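Local coordinates for protein importin subunit beta-1 (PDB 5OWU) that acts as the importin beta subunit in nuclear protein import, associating with importin alpha, which binds the classical nuclear localization signal of cargo, at residues Asp716-Leu721 / Ala763-Lys768; Asp723-Cys728 / Glu770-Tyr775; Asn214-Glu219 / Asn223-Val228; Asn179-Ile184 / Ala206-Phe211. All coordinates share one frame; numbering follows the deposited sequence. Where two conformers were deposited one is given.

Overall arrangement
All four contacts lie in the HEAT solenoid, in two separate pairs. Along the chain interaction 4 comes first, bringing the two helices of HEAT repeat 5 together; interaction 3 follows at the start of HEAT repeat 6, its centre about 11 Å away, and Asn-215 packs on Leu-181 between them. Far along the superhelix, interactions 1 and 2 have centres about 9 Å apart and share helix 718-732, with alternating segments; Leu-721 touches both Ala-771 and Tyr-775. Between the pairs the centres lie about 50 to 62 Å apart without touching. Each contact therefore joins only neighbouring parts of the chain, and the long superhelix is built up from such local packing.

Interaction 1. Residues Asp716-Leu721 / Ala763-Lys768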
loop_
_atom_site.group_PDB
_atom_site.type_symbol
_atom_site.label_atom_id
_atom_site.label_comp_id
_atom_site.label_asym_id
_atom_site.label_seq_id
_atom_site.Cartn_x
_atom_site.Cartn_y
_atom_site.Cartn_z
ATOM N N ASP A 716 36.336 2.962 16.818
ATOM C CA ASP A 716 35.686 2.885 18.123
ATOM C C ASP A 716 34.503 1.920 18.114
ATOM O O ASP A 716 34.040 1.497 19.184
ATOM C CB ASP A 716 35.213 4.274 18.548
ATOM C CG ASP A 716 36.340 5.168 19.046
ATOM O OD1 ASP A 716 37.521 4.768 18.987
ATOM O OD2 ASP A 716 36.031 6.287 19.500
ATOM N N PHE A 717 33.994 1.578 16.929
ATOM C CA PHE A 717 32.841 0.699 16.791
ATOM C C PHE A 717 33.189 -0.771 16.979
ATOM O O PHE A 717 32.286 -1.584 17.191
ATOM C CB PHE A 717 32.226 0.894 15.406
ATOM C CG PHE A 717 30.817 0.365 15.275
ATOM C CD1 PHE A 717 29.752 1.059 15.827
ATOM C CD2 PHE A 717 30.559 -0.808 14.576
ATOM C CE1 PHE A 717 28.452 0.587 15.693
ATOM C CE2 PHE A 717 29.265 -1.283 14.441
ATOM C CZ PHE A 717 28.212 -0.584 15.004
ATOM N N ILE A 718 34.471 -1.132 16.913
ATOM C CA ILE A 718 34.835 -2.550 16.844
ATOM C C ILE A 718 34.288 -3.347 18.022
ATOM O O ILE A 718 33.824 -4.477 17.812
ATOM C CB ILE A 718 36.350 -2.693 16.657
ATOM C CG1 ILE A 718 36.727 -2.219 15.246
ATOM C CG2 ILE A 718 36.796 -4.136 16.891
ATOM C CD1 ILE A 718 38.215 -1.990 15.024
ATOM N N PRO A 719 34.298 -2.856 19.261
ATOM C CA PRO A 719 33.761 -3.679 20.358
ATOM C C PRO A 719 32.279 -4.001 20.225
ATOM O O PRO A 719 31.838 -5.012 20.779
ATOM C CB PRO A 719 34.047 -2.833 21.606
ATOM C CG PRO A 719 35.228 -2.008 21.219
ATOM C CD PRO A 719 35.008 -1.674 19.772
ATOM N N TYR A 720 31.498 -3.192 19.508
ATOM C CA TYR A 720 30.079 -3.477 19.297
ATOM C C TYR A 720 29.824 -4.336 18.062
ATOM O O TYR A 720 28.732 -4.916 17.929
ATOM C CB TYR A 720 29.294 -2.164 19.174
ATOM C CG TYR A 720 29.640 -1.141 20.231
ATOM C CD1 TYR A 720 28.959 -1.102 21.439
ATOM C CD2 TYR A 720 30.646 -0.209 20.020
ATOM C CE1 TYR A 720 29.272 -0.167 22.408
ATOM C CE2 TYR A 720 30.967 0.733 20.991
ATOM C CZ TYR A 720 30.282 0.742 22.184
ATOM O OH TYR A 720 30.598 1.667 23.158
ATOM N N LEU A 721 30.825 -4.468 17.191
ATOM C CA LEU A 721 30.607 -5.012 15.857
ATOM C C LEU A 721 29.940 -6.384 15.905
ATOM O O LEU A 721 28.895 -6.600 15.280
ATOM C CB LEU A 721 31.942 -5.074 15.116
ATOM C CG LEU A 721 31.911 -5.579 13.681
ATOM C CD1 LEU A 721 31.008 -4.710 12.816
ATOM C CD2 LEU A 721 33.327 -5.608 13.130
ATOM N N ALA A 763 32.264 1.649 5.694
ATOM C CA ALA A 763 32.904 2.963 5.669
ATOM C C ALA A 763 33.715 3.203 6.936
ATOM O O ALA A 763 34.868 3.641 6.877
ATOM C CB ALA A 763 31.856 4.063 5.496
ATOM N N GLY A 764 33.129 2.922 8.099
ATOM C CA GLY A 764 33.815 3.195 9.351
ATOM C C GLY A 764 35.056 2.351 9.550
ATOM O O GLY A 764 36.053 2.830 10.095
ATOM N N LEU A 765 35.025 1.099 9.100
ATOM C CA LEU A 765 36.140 0.182 9.269
ATOM C C LEU A 765 36.995 0.071 8.016
ATOM O O LEU A 765 37.673 -0.945 7.826
ATOM C CB LEU A 765 35.621 -1.193 9.681
ATOM C CG LEU A 765 34.724 -1.194 10.919
ATOM C CD1 LEU A 765 34.282 -2.617 11.236
ATOM C CD2 LEU A 765 35.438 -0.563 12.111
ATOM N N HIS A 766 36.983 1.110 7.176
ATOM C CA HIS A 766 37.755 1.101 5.939
ATOM C C HIS A 766 39.215 0.743 6.183
ATOM O O HIS A 766 39.846 0.097 5.341
ATOM C CB HIS A 766 37.636 2.473 5.268
ATOM C CG HIS A 766 38.506 2.647 4.062
ATOM N ND1 HIS A 766 39.770 3.192 4.129
ATOM C CD2 HIS A 766 38.284 2.369 2.755
ATOM C CE1 HIS A 766 40.295 3.231 2.917
ATOM N NE2 HIS A 766 39.413 2.740 2.065
ATOM N N ASP A 767 39.767 1.153 7.322
ATOM C CA ASP A 767 41.167 0.914 7.654
ATOM C C ASP A 767 41.375 -0.298 8.551
ATOM O O ASP A 767 42.514 -0.576 8.935
ATOM C CB ASP A 767 41.768 2.146 8.344
ATOM C CG ASP A 767 42.012 3.296 7.389
ATOM O OD1 ASP A 767 42.050 3.063 6.159
ATOM O OD2 ASP A 767 42.184 4.434 7.877
ATOM N N LYS A 768 40.316 -1.022 8.900
ATOM C CA LYS A 768 40.398 -2.134 9.842
ATOM C C LYS A 768 39.864 -3.407 9.196
ATOM O O LYS A 768 38.905 -4.018 9.684
ATOM C CB LYS A 768 39.642 -1.801 11.126
ATOM C CG LYS A 768 40.226 -0.609 11.858
ATOM C CD LYS A 768 41.479 -0.991 12.626
ATOM C CE LYS A 768 42.571 0.070 12.528
ATOM N NZ LYS A 768 42.051 1.454 12.649
#
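Leu-765 puts one methyl on each of two residues of helix 718-732. Its CD1 meets Leu-721 CD2 at 3.7 Å, the two leucines reaching for each other tip to tip. Its CD2 lies 3.8 Å from Ile-718 CG1, and here the side chains cross obliquely, so the isoleucine is touched partway along its longer branch. The end of that branch goes to another partner: Ile-718 CD1 rests 4.0 Å from Lys-768 CG, with the lysine chain running across it at about a right angle. The longer branch of Ile-718 thus lies along a surface made by a leucine methyl near its root and lysine methylenes at its tip.

The first torsions aim the two leucines at each other: Leu-721 has CG anti to the backbone N (chi1 -178°), Leu-765 has it anti to the carbonyl carbon (chi1 -54°). The placing of Leu-765 and Lys-768 comes from the backbone. Leu-765 is the first residue to leave helical geometry after helix 741-764; it opens a type I turn closed by Lys-768 N to Leu-765 O at 2.9 Å, and Lys-768 is the N-cap residue of helix 769-772. One tight turn therefore supplies both side chains. Farther out, Ile-761 of helix 741-764 packs on Phe-717 and Leu-721, while Asp-716 forms a salt bridge with Arg-675.

The contact joins the N-terminal part of helix 718-732 to the turn that leaves HEAT repeat 17. Its attraction is apolar: methyl and methylene groups meet across the contact, giving shape fit without the directionality of polar bonds.

Interaction 2. Residues Asp723-Cys728 / Glu770-Tyr775; sequences DIMALC and EALFPY
Met-725 and Tyr-775 face each other with CA atoms 7.7 Å apart, the methionine in the middle of helix 718-732 and the tyrosine three residues after Leu-772, to whose O its backbone N is bonded. Met-725 lays its side chain over one face of the phenol ring. CG stands 3.6 Å from the ring centroid and only 12° off the normal, a CH-pi contact almost over the centre. The bend at chi2 (-64°) then carries the chain back toward the root of the ring: SD lies 4.6 Å from the centroid in an oblique Met-aromatic contact, and CE settles 3.6 Å from Tyr-775 CB. The same CE also touches Leu-772 CD1 at 4.1 Å. On the opposite face of the ring Pro-774 CG is offset toward the rim, so the ring is held between methionine and proline.

This is packing between consecutive HEAT repeats: Met-725 belongs to repeat 17 and Tyr-775 to repeat 18, while Tyr-758 and Ile-761 of helix 741-764 also pack on the methionine. The ring's rotation is further fixed at its far end, where Tyr-775 OH is hydrogen-bonded to Asn-722 ND2. With an alanine in place of Tyr-775 the ring is gone, which would probably leave one flank of Met-725 uncovered and Asn-722 ND2 without this partner. Leu-721, one helical turn before Met-725, touches Tyr-775 as well.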
loop_
_atom_site.group_PDB
_atom_site.type_symbol
_atom_site.label_atom_id
_atom_site.label_comp_id
_atom_site.label_asym_id
_atom_site.label_seq_id
_atom_site.Cartn_x
_atom_site.Cartn_y
_atom_site.Cartn_z
ATOM N N ASP A 723 28.085 -7.923 18.084
ATOM C CA ASP A 723 26.673 -7.894 18.448
ATOM C C ASP A 723 25.841 -7.335 17.303
ATOM O O ASP A 723 24.837 -7.935 16.892
ATOM C CB ASP A 723 26.458 -7.073 19.715
ATOM C CG ASP A 723 26.973 -7.771 20.952
ATOM O OD1 ASP A 723 27.103 -9.015 20.932
ATOM O OD2 ASP A 723 27.242 -7.065 21.943
ATOM N N ILE A 724 26.282 -6.211 16.732
ATOM C CA ILE A 724 25.499 -5.577 15.674
ATOM C C ILE A 724 25.393 -6.511 14.482
ATOM O O ILE A 724 24.312 -6.678 13.896
ATOM C CB ILE A 724 26.117 -4.218 15.290
ATOM C CG1 ILE A 724 26.060 -3.226 16.464
ATOM C CG2 ILE A 724 25.465 -3.630 14.039
ATOM C CD1 ILE A 724 24.828 -3.288 17.351
ATOM N N MET A 725 26.495 -7.176 14.131
ATOM C CA MET A 725 26.428 -8.071 12.986
ATOM C C MET A 725 25.422 -9.177 13.251
ATOM O O MET A 725 24.629 -9.532 12.369
ATOM C CB MET A 725 27.808 -8.645 12.668
ATOM C CG MET A 725 28.724 -7.669 11.940
ATOM S SD MET A 725 28.105 -7.230 10.297
ATOM C CE MET A 725 29.545 -6.501 9.535
ATOM N N ALA A 726 25.385 -9.684 14.485
ATOM C CA ALA A 726 24.393 -10.698 14.805
ATOM C C ALA A 726 23.011 -10.178 14.451
ATOM O O ALA A 726 22.275 -10.800 13.672
ATOM C CB ALA A 726 24.480 -11.080 16.283
ATOM N N LEU A 727 22.686 -8.978 14.941
ATOM C CA LEU A 727 21.386 -8.390 14.653
ATOM C C LEU A 727 21.154 -8.337 13.152
ATOM O O LEU A 727 20.121 -8.803 12.650
ATOM C CB LEU A 727 21.295 -6.995 15.272
ATOM C CG LEU A 727 21.220 -6.949 16.799
ATOM C CD1 LEU A 727 21.269 -5.504 17.274
ATOM C CD2 LEU A 727 19.964 -7.645 17.321
ATOM N N CYS A 728 22.137 -7.830 12.411
ATOM C CA CYS A 728 21.940 -7.684 10.977
ATOM C C CYS A 728 21.648 -9.040 10.356
ATOM O O CYS A 728 20.675 -9.195 9.609
ATOM C CB CYS A 728 23.158 -7.019 10.335
ATOM S SG CYS A 728 23.304 -5.253 10.734
ATOM N N GLU A 770 40.862 -6.387 9.264
ATOM C CA GLU A 770 40.859 -7.561 10.129
ATOM C C GLU A 770 39.597 -7.625 10.975
ATOM O O GLU A 770 39.158 -8.716 11.354
ATOM C CB GLU A 770 42.104 -7.573 11.026
ATOM C CG GLU A 770 42.149 -6.483 12.096
ATOM C CD GLU A 770 42.517 -5.114 11.546
ATOM O OE1 GLU A 770 42.661 -4.973 10.309
ATOM O OE2 GLU A 770 42.668 -4.178 12.362
ATOM N N ALA A 771 38.999 -6.475 11.279
ATOM C CA ALA A 771 37.755 -6.475 12.034
ATOM C C ALA A 771 36.577 -6.890 11.164
ATOM O O ALA A 771 35.639 -7.534 11.651
ATOM C CB ALA A 771 37.512 -5.093 12.639
ATOM N N LEU A 772 36.602 -6.532 9.876
ATOM C CA LEU A 772 35.482 -6.843 8.995
ATOM C C LEU A 772 35.565 -8.256 8.429
ATOM O O LEU A 772 34.531 -8.846 8.088
ATOM C CB LEU A 772 35.427 -5.831 7.843
ATOM C CG LEU A 772 34.229 -5.944 6.899
ATOM C CD1 LEU A 772 32.977 -5.417 7.569
ATOM C CD2 LEU A 772 34.485 -5.216 5.585
ATOM N N PHE A 773 36.772 -8.818 8.355
ATOM C CA PHE A 773 37.011 -10.052 7.603
ATOM C C PHE A 773 36.008 -11.165 7.880
ATOM O O PHE A 773 35.491 -11.749 6.914
ATOM C CB PHE A 773 38.442 -10.534 7.879
ATOM C CG PHE A 773 38.794 -11.818 7.179
ATOM C CD1 PHE A 773 38.864 -11.871 5.796
ATOM C CD2 PHE A 773 39.059 -12.968 7.903
ATOM C CE1 PHE A 773 39.187 -13.047 5.148
ATOM C CE2 PHE A 773 39.382 -14.153 7.255
ATOM C CZ PHE A 773 39.445 -14.187 5.879
ATOM N N PRO A 774 35.690 -11.518 9.131
ATOM C CA PRO A 774 34.808 -12.673 9.359
ATOM C C PRO A 774 33.349 -12.445 8.990
ATOM O O PRO A 774 32.538 -13.363 9.166
ATOM C CB PRO A 774 34.961 -12.934 10.867
ATOM C CG PRO A 774 35.380 -11.626 11.437
ATOM C CD PRO A 774 36.244 -10.994 10.396
ATOM N N TYR A 775 32.984 -11.267 8.486
ATOM C CA TYR A 775 31.605 -10.961 8.133
ATOM C C TYR A 775 31.402 -10.774 6.637
ATOM O O TYR A 775 30.269 -10.521 6.205
ATOM C CB TYR A 775 31.149 -9.698 8.876
ATOM C CG TYR A 775 31.388 -9.786 10.358
ATOM C CD1 TYR A 775 30.629 -10.635 11.145
ATOM C CD2 TYR A 775 32.383 -9.033 10.969
ATOM C CE1 TYR A 775 30.840 -10.729 12.493
ATOM C CE2 TYR A 775 32.608 -9.127 12.327
ATOM C CZ TYR A 775 31.834 -9.974 13.083
ATOM O OH TYR A 775 32.047 -10.078 14.434
#

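Interaction 3. Residues Asn214-Glu219 / Asn223-Val228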
loop_
_atom_site.group_PDB
_atom_site.type_symbol
_atom_site.label_atom_id
_atom_site.label_comp_id
_atom_site.label_asym_id
_atom_site.label_seq_id
_atom_site.Cartn_x
_atom_site.Cartn_y
_atom_site.Cartn_z
ATOM N N ASN A 214 -5.718 -25.518 -12.295
ATOM C CA ASN A 214 -5.833 -26.756 -13.056
ATOM C C ASN A 214 -7.182 -26.859 -13.750
ATOM O O ASN A 214 -7.263 -27.381 -14.867
ATOM C CB ASN A 214 -5.600 -27.956 -12.140
ATOM C CG ASN A 214 -4.181 -28.008 -11.604
ATOM O OD1 ASN A 214 -3.261 -27.449 -12.203
ATOM N ND2 ASN A 214 -3.997 -28.680 -10.476
ATOM N N ASN A 215 -8.242 -26.345 -13.123
ATOM C CA ASN A 215 -9.555 -26.347 -13.763
ATOM C C ASN A 215 -9.616 -25.336 -14.905
ATOM O O ASN A 215 -10.177 -25.626 -15.966
ATOM C CB ASN A 215 -10.643 -26.044 -12.733
ATOM C CG ASN A 215 -10.604 -26.985 -11.551
ATOM O OD1 ASN A 215 -9.901 -26.738 -10.569
ATOM N ND2 ASN A 215 -11.367 -28.069 -11.634
ATOM N N MET A 216 -9.041 -24.145 -14.704
ATOM C CA MET A 216 -9.066 -23.113 -15.740
ATOM C C MET A 216 -8.252 -23.513 -16.964
ATOM O O MET A 216 -8.546 -23.062 -18.078
ATOM C CB MET A 216 -8.555 -21.788 -15.165
ATOM C CG MET A 216 -9.485 -21.147 -14.135
ATOM S SD MET A 216 -11.018 -20.526 -14.869
ATOM C CE MET A 216 -12.111 -21.938 -14.695
ATOM N N GLU A 217 -7.240 -24.357 -16.791
ATOM C CA GLU A 217 -6.489 -24.848 -17.938
ATOM C C GLU A 217 -7.255 -25.887 -18.746
ATOM O O GLU A 217 -6.759 -26.304 -19.798
ATOM C CB GLU A 217 -5.152 -25.423 -17.469
ATOM C CG GLU A 217 -4.237 -24.378 -16.841
ATOM C CD GLU A 217 -2.982 -24.975 -16.237
ATOM O OE1 GLU A 217 -2.922 -26.214 -16.073
ATOM O OE2 GLU A 217 -2.054 -24.199 -15.923
ATOM N N ARG A 218 -8.439 -26.307 -18.302
ATOM C CA ARG A 218 -9.283 -27.228 -19.053
ATOM C C ARG A 218 -10.354 -26.418 -19.764
ATOM O O ARG A 218 -11.178 -25.771 -19.112
ATOM C CB ARG A 218 -9.923 -28.275 -18.143
ATOM C CG ARG A 218 -8.925 -29.177 -17.446
ATOM C CD ARG A 218 -9.569 -29.944 -16.305
ATOM N NE ARG A 218 -8.564 -30.446 -15.378
ATOM C CZ ARG A 218 -8.814 -30.817 -14.127
ATOM N NH1 ARG A 218 -10.045 -30.746 -13.634
ATOM N NH2 ARG A 218 -7.825 -31.256 -13.362
ATOM N N GLU A 219 -10.347 -26.471 -21.096
ATOM C CA GLU A 219 -11.206 -25.589 -21.880
ATOM C C GLU A 219 -12.676 -25.771 -21.518
ATOM O O GLU A 219 -13.409 -24.788 -21.384
ATOM C CB GLU A 219 -10.995 -25.835 -23.379
ATOM C CG GLU A 219 -11.608 -24.757 -24.272
ATOM C CD GLU A 219 -11.685 -25.164 -25.736
ATOM O OE1 GLU A 219 -10.975 -26.112 -26.142
ATOM O OE2 GLU A 219 -12.467 -24.536 -26.482
ATOM N N ASN A 223 -14.862 -22.830 -19.926
ATOM C CA ASN A 223 -16.025 -22.349 -20.660
ATOM C C ASN A 223 -17.267 -22.381 -19.785
ATOM O O ASN A 223 -18.001 -21.390 -19.696
ATOM C CB ASN A 223 -16.248 -23.189 -21.925
ATOM C CG ASN A 223 -15.245 -22.880 -23.030
ATOM O OD1 ASN A 223 -14.548 -21.873 -22.986
ATOM N ND2 ASN A 223 -15.181 -23.751 -24.034
ATOM N N TYR A 224 -17.523 -23.515 -19.124
ATOM C CA TYR A 224 -18.739 -23.620 -18.320
ATOM C C TYR A 224 -18.737 -22.612 -17.175
ATOM O O TYR A 224 -19.745 -21.936 -16.923
ATOM C CB TYR A 224 -18.894 -25.038 -17.771
ATOM C CG TYR A 224 -20.108 -25.199 -16.884
ATOM C CD1 TYR A 224 -21.385 -25.198 -17.422
ATOM C CD2 TYR A 224 -19.979 -25.349 -15.507
ATOM C CE1 TYR A 224 -22.499 -25.342 -16.622
ATOM C CE2 TYR A 224 -21.091 -25.493 -14.698
ATOM C CZ TYR A 224 -22.349 -25.488 -15.261
ATOM O OH TYR A 224 -23.464 -25.634 -14.465
ATOM N N LEU A 225 -17.618 -22.506 -16.458
ATOM C CA LEU A 225 -17.539 -21.553 -15.353
ATOM C C LEU A 225 -17.776 -20.123 -15.837
ATOM O O LEU A 225 -18.526 -19.359 -15.214
ATOM C CB LEU A 225 -16.183 -21.664 -14.661
ATOM C CG LEU A 225 -16.019 -20.765 -13.428
ATOM C CD1 LEU A 225 -17.132 -21.023 -12.426
ATOM C CD2 LEU A 225 -14.673 -20.957 -12.758
ATOM N N MET A 226 -17.126 -19.734 -16.939
ATOM C CA MET A 226 -17.313 -18.379 -17.455
ATOM C C MET A 226 -18.757 -18.150 -17.879
ATOM O O MET A 226 -19.310 -17.063 -17.672
ATOM C CB MET A 226 -16.363 -18.121 -18.627
ATOM C CG MET A 226 -14.894 -18.000 -18.211
ATOM S SD MET A 226 -14.646 -16.637 -17.065
ATOM C CE MET A 226 -14.775 -15.229 -18.174
ATOM N N GLN A 227 -19.382 -19.164 -18.472
ATOM C CA GLN A 227 -20.795 -19.068 -18.817
ATOM C C GLN A 227 -21.638 -18.777 -17.580
ATOM O O GLN A 227 -22.506 -17.895 -17.600
ATOM C CB GLN A 227 -21.251 -20.359 -19.501
ATOM C CG GLN A 227 -22.738 -20.403 -19.815
ATOM C CD GLN A 227 -23.116 -21.579 -20.706
ATOM O OE1 GLN A 227 -22.269 -22.164 -21.381
ATOM N NE2 GLN A 227 -24.395 -21.931 -20.702
ATOM N N VAL A 228 -21.382 -19.500 -16.483
ATOM C CA VAL A 228 -22.143 -19.279 -15.252
ATOM C C VAL A 228 -21.912 -17.867 -14.720
ATOM O O VAL A 228 -22.850 -17.185 -14.283
ATOM C CB VAL A 228 -21.773 -20.336 -14.196
ATOM C CG1 VAL A 228 -22.428 -20.008 -12.850
ATOM C CG2 VAL A 228 -22.176 -21.729 -14.665
#
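The carboxylate of Glu-219 and the amide of Asn-223 stand nearly upright to one another, their planes 86° apart, with Glu-219 CG 3.7 Å from Asn-223 ND2. Over one face of that amide lies the backbone oxygen of Glu-219, 3.1 Å from Asn-223 CG. This oxygen takes its hydrogen bond from Asn-223 N at 2.8 Å, nearly straight at 164°, part of the first turn of helix 219-233. The amide's own polar end turns to Tyr-262, whose OH bonds to Asn-223 OD1. An alanine in place of Asn-223 is likely to cost Tyr-262 that bond and to uncover the aliphatic part of Glu-219.

Met-216 makes the apolar half of the contact. Bent at chi2 and chi3, it brings CE to 3.4 Å from Leu-225 CD2, tighter than usual, the two chains crossing at about a right angle. Val-185 covers Leu-225 and Tyr-255 covers Met-216, while Tyr-224 and Asn-223 pack on aromatic groups of another protein's chain.

So the opening of HEAT repeat 6 is secured in two ways: a backbone bond sets the helical turn, and buried methyl contact clasps that helix against the short helix 213-216.

Interaction 4. Residues Asn179-Ile184 / Ala206-Phe211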
loop_
_atom_site.group_PDB
_atom_site.type_symbol
_atom_site.label_atom_id
_atom_site.label_comp_id
_atom_site.label_asym_id
_atom_site.label_seq_id
_atom_site.Cartn_x
_atom_site.Cartn_y
_atom_site.Cartn_z
ATOM N N ASN A 179 -14.176 -30.636 -6.528
ATOM C CA ASN A 179 -15.372 -30.699 -5.692
ATOM C C ASN A 179 -15.748 -29.321 -5.169
ATOM O O ASN A 179 -16.936 -28.973 -5.111
ATOM C CB ASN A 179 -15.148 -31.675 -4.543
ATOM C CG ASN A 179 -15.190 -33.108 -5.000
ATOM O OD1 ASN A 179 -16.022 -33.468 -5.830
ATOM N ND2 ASN A 179 -14.287 -33.932 -4.480
ATOM N N ILE A 180 -14.750 -28.502 -4.835
ATOM C CA ILE A 180 -15.056 -27.140 -4.417
ATOM C C ILE A 180 -15.885 -26.463 -5.497
ATOM O O ILE A 180 -16.980 -25.946 -5.235
ATOM C CB ILE A 180 -13.759 -26.371 -4.103
ATOM C CG1 ILE A 180 -13.105 -26.962 -2.852
ATOM C CG2 ILE A 180 -14.026 -24.863 -3.931
ATOM C CD1 ILE A 180 -11.759 -26.352 -2.506
ATOM N N LEU A 181 -15.434 -26.562 -6.750
ATOM C CA LEU A 181 -16.167 -25.889 -7.814
ATOM C C LEU A 181 -17.563 -26.467 -7.946
ATOM O O LEU A 181 -18.544 -25.717 -8.061
ATOM C CB LEU A 181 -15.401 -25.975 -9.130
ATOM C CG LEU A 181 -14.288 -24.935 -9.265
ATOM C CD1 LEU A 181 -13.477 -25.196 -10.517
ATOM C CD2 LEU A 181 -14.847 -23.502 -9.282
ATOM N N ILE A 182 -17.691 -27.793 -7.843
ATOM C CA ILE A 182 -19.021 -28.374 -7.970
ATOM C C ILE A 182 -19.919 -27.797 -6.896
ATOM O O ILE A 182 -21.032 -27.334 -7.169
ATOM C CB ILE A 182 -18.971 -29.910 -7.901
ATOM C CG1 ILE A 182 -18.227 -30.473 -9.108
ATOM C CG2 ILE A 182 -20.378 -30.479 -7.867
ATOM C CD1 ILE A 182 -17.797 -31.914 -8.935
ATOM N N ALA A 183 -19.422 -27.761 -5.663
ATOM C CA ALA A 183 -20.266 -27.272 -4.585
ATOM C C ALA A 183 -20.595 -25.800 -4.798
ATOM O O ALA A 183 -21.738 -25.373 -4.588
ATOM C CB ALA A 183 -19.579 -27.506 -3.238
ATOM N N ILE A 184 -19.627 -25.021 -5.278
ATOM C CA ILE A 184 -19.851 -23.583 -5.372
ATOM C C ILE A 184 -20.769 -23.265 -6.542
ATOM O O ILE A 184 -21.774 -22.559 -6.391
ATOM C CB ILE A 184 -18.510 -22.832 -5.476
ATOM C CG1 ILE A 184 -17.797 -22.850 -4.119
ATOM C CG2 ILE A 184 -18.729 -21.385 -5.954
ATOM C CD1 ILE A 184 -16.439 -22.202 -4.124
ATOM N N ALA A 206 -15.231 -16.260 -6.001
ATOM C CA ALA A 206 -14.165 -15.269 -5.956
ATOM C C ALA A 206 -13.062 -15.706 -5.000
ATOM O O ALA A 206 -11.875 -15.649 -5.341
ATOM C CB ALA A 206 -14.731 -13.911 -5.544
ATOM N N ASP A 207 -13.440 -16.161 -3.796
ATOM C CA ASP A 207 -12.432 -16.622 -2.837
ATOM C C ASP A 207 -11.636 -17.806 -3.369
ATOM O O ASP A 207 -10.465 -17.982 -3.012
ATOM C CB ASP A 207 -13.086 -17.024 -1.511
ATOM C CG ASP A 207 -13.628 -15.837 -0.735
ATOM O OD1 ASP A 207 -13.105 -14.717 -0.893
ATOM O OD2 ASP A 207 -14.584 -16.034 0.040
ATOM N N SER A 208 -12.254 -18.639 -4.202
ATOM C CA SER A 208 -11.641 -19.888 -4.628
ATOM C C SER A 208 -10.710 -19.725 -5.818
ATOM O O SER A 208 -9.937 -20.649 -6.105
ATOM C CB SER A 208 -12.727 -20.892 -5.018
ATOM O OG SER A 208 -13.213 -20.596 -6.317
ATOM N N LEU A 209 -10.783 -18.592 -6.526
ATOM C CA LEU A 209 -10.135 -18.488 -7.835
ATOM C C LEU A 209 -8.658 -18.881 -7.821
ATOM O O LEU A 209 -8.162 -19.472 -8.789
ATOM C CB LEU A 209 -10.300 -17.071 -8.379
ATOM C CG LEU A 209 -11.747 -16.744 -8.756
ATOM C CD1 LEU A 209 -11.851 -15.330 -9.247
ATOM C CD2 LEU A 209 -12.310 -17.702 -9.802
ATOM N N ILE A 210 -7.926 -18.569 -6.753
ATOM C CA ILE A 210 -6.493 -18.853 -6.770
ATOM C C ILE A 210 -6.190 -20.343 -6.697
ATOM O O ILE A 210 -5.043 -20.741 -6.930
ATOM C CB ILE A 210 -5.786 -18.073 -5.637
ATOM C CG1 ILE A 210 -5.843 -16.574 -5.954
ATOM C CG2 ILE A 210 -4.331 -18.509 -5.478
ATOM C CD1 ILE A 210 -5.012 -15.674 -5.057
ATOM N N PHE A 211 -7.188 -21.184 -6.427
ATOM C CA PHE A 211 -6.972 -22.619 -6.272
ATOM C C PHE A 211 -7.489 -23.447 -7.440
ATOM O O PHE A 211 -7.487 -24.678 -7.353
ATOM C CB PHE A 211 -7.621 -23.099 -4.976
ATOM C CG PHE A 211 -7.062 -22.444 -3.759
ATOM C CD1 PHE A 211 -5.821 -22.815 -3.269
ATOM C CD2 PHE A 211 -7.763 -21.444 -3.112
ATOM C CE1 PHE A 211 -5.296 -22.207 -2.148
ATOM C CE2 PHE A 211 -7.243 -20.832 -1.990
ATOM C CZ PHE A 211 -6.006 -21.215 -1.509
#
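Ser-208 points its CB at the side chains of Ile-180, Leu-181 and Ile-184, one small residue set before three larger apolar ones. Helices 177-188 and 195-208 form the two helices of HEAT repeat 5, and here the C-terminal part of the second packs on the first; the CA atoms of Ile-180 and Ser-208 come to 8.0 Å.

Two of the three isoleucine and leucine side chains present methyls to the serine's carbon. Ile-184 sends its longer branch straight out, CG1 anti to the carbonyl carbon (chi1 -73°) and CD1 extended beyond it, so that CD1 ends 4.0 Å from Ser-208 CB. One turn earlier, Ile-180 uses its short branch: CG2 lies 4.3 Å from that CB. Leu-181 comes in differently, its CD2 only loosely near the hydroxyl, 4.5 Å from Ser-208 OG. Only 105 Å² is buried between the two segments, in keeping with the small serine side chain.

Neighbouring helices complete the layer. Cys-163 of helix 149-165 packs on Ser-208, Leu-205 and Ala-204 of helix 195-208 lie against Ile-184, and an aromatic side chain of another protein's chain packs on Leu-181. The buried hydroxyl is satisfied within its own helix: with OG lodged between backbone N and carbonyl carbon (chi1 79°), Ser-208 OG is hydrogen-bonded to Leu-205 O.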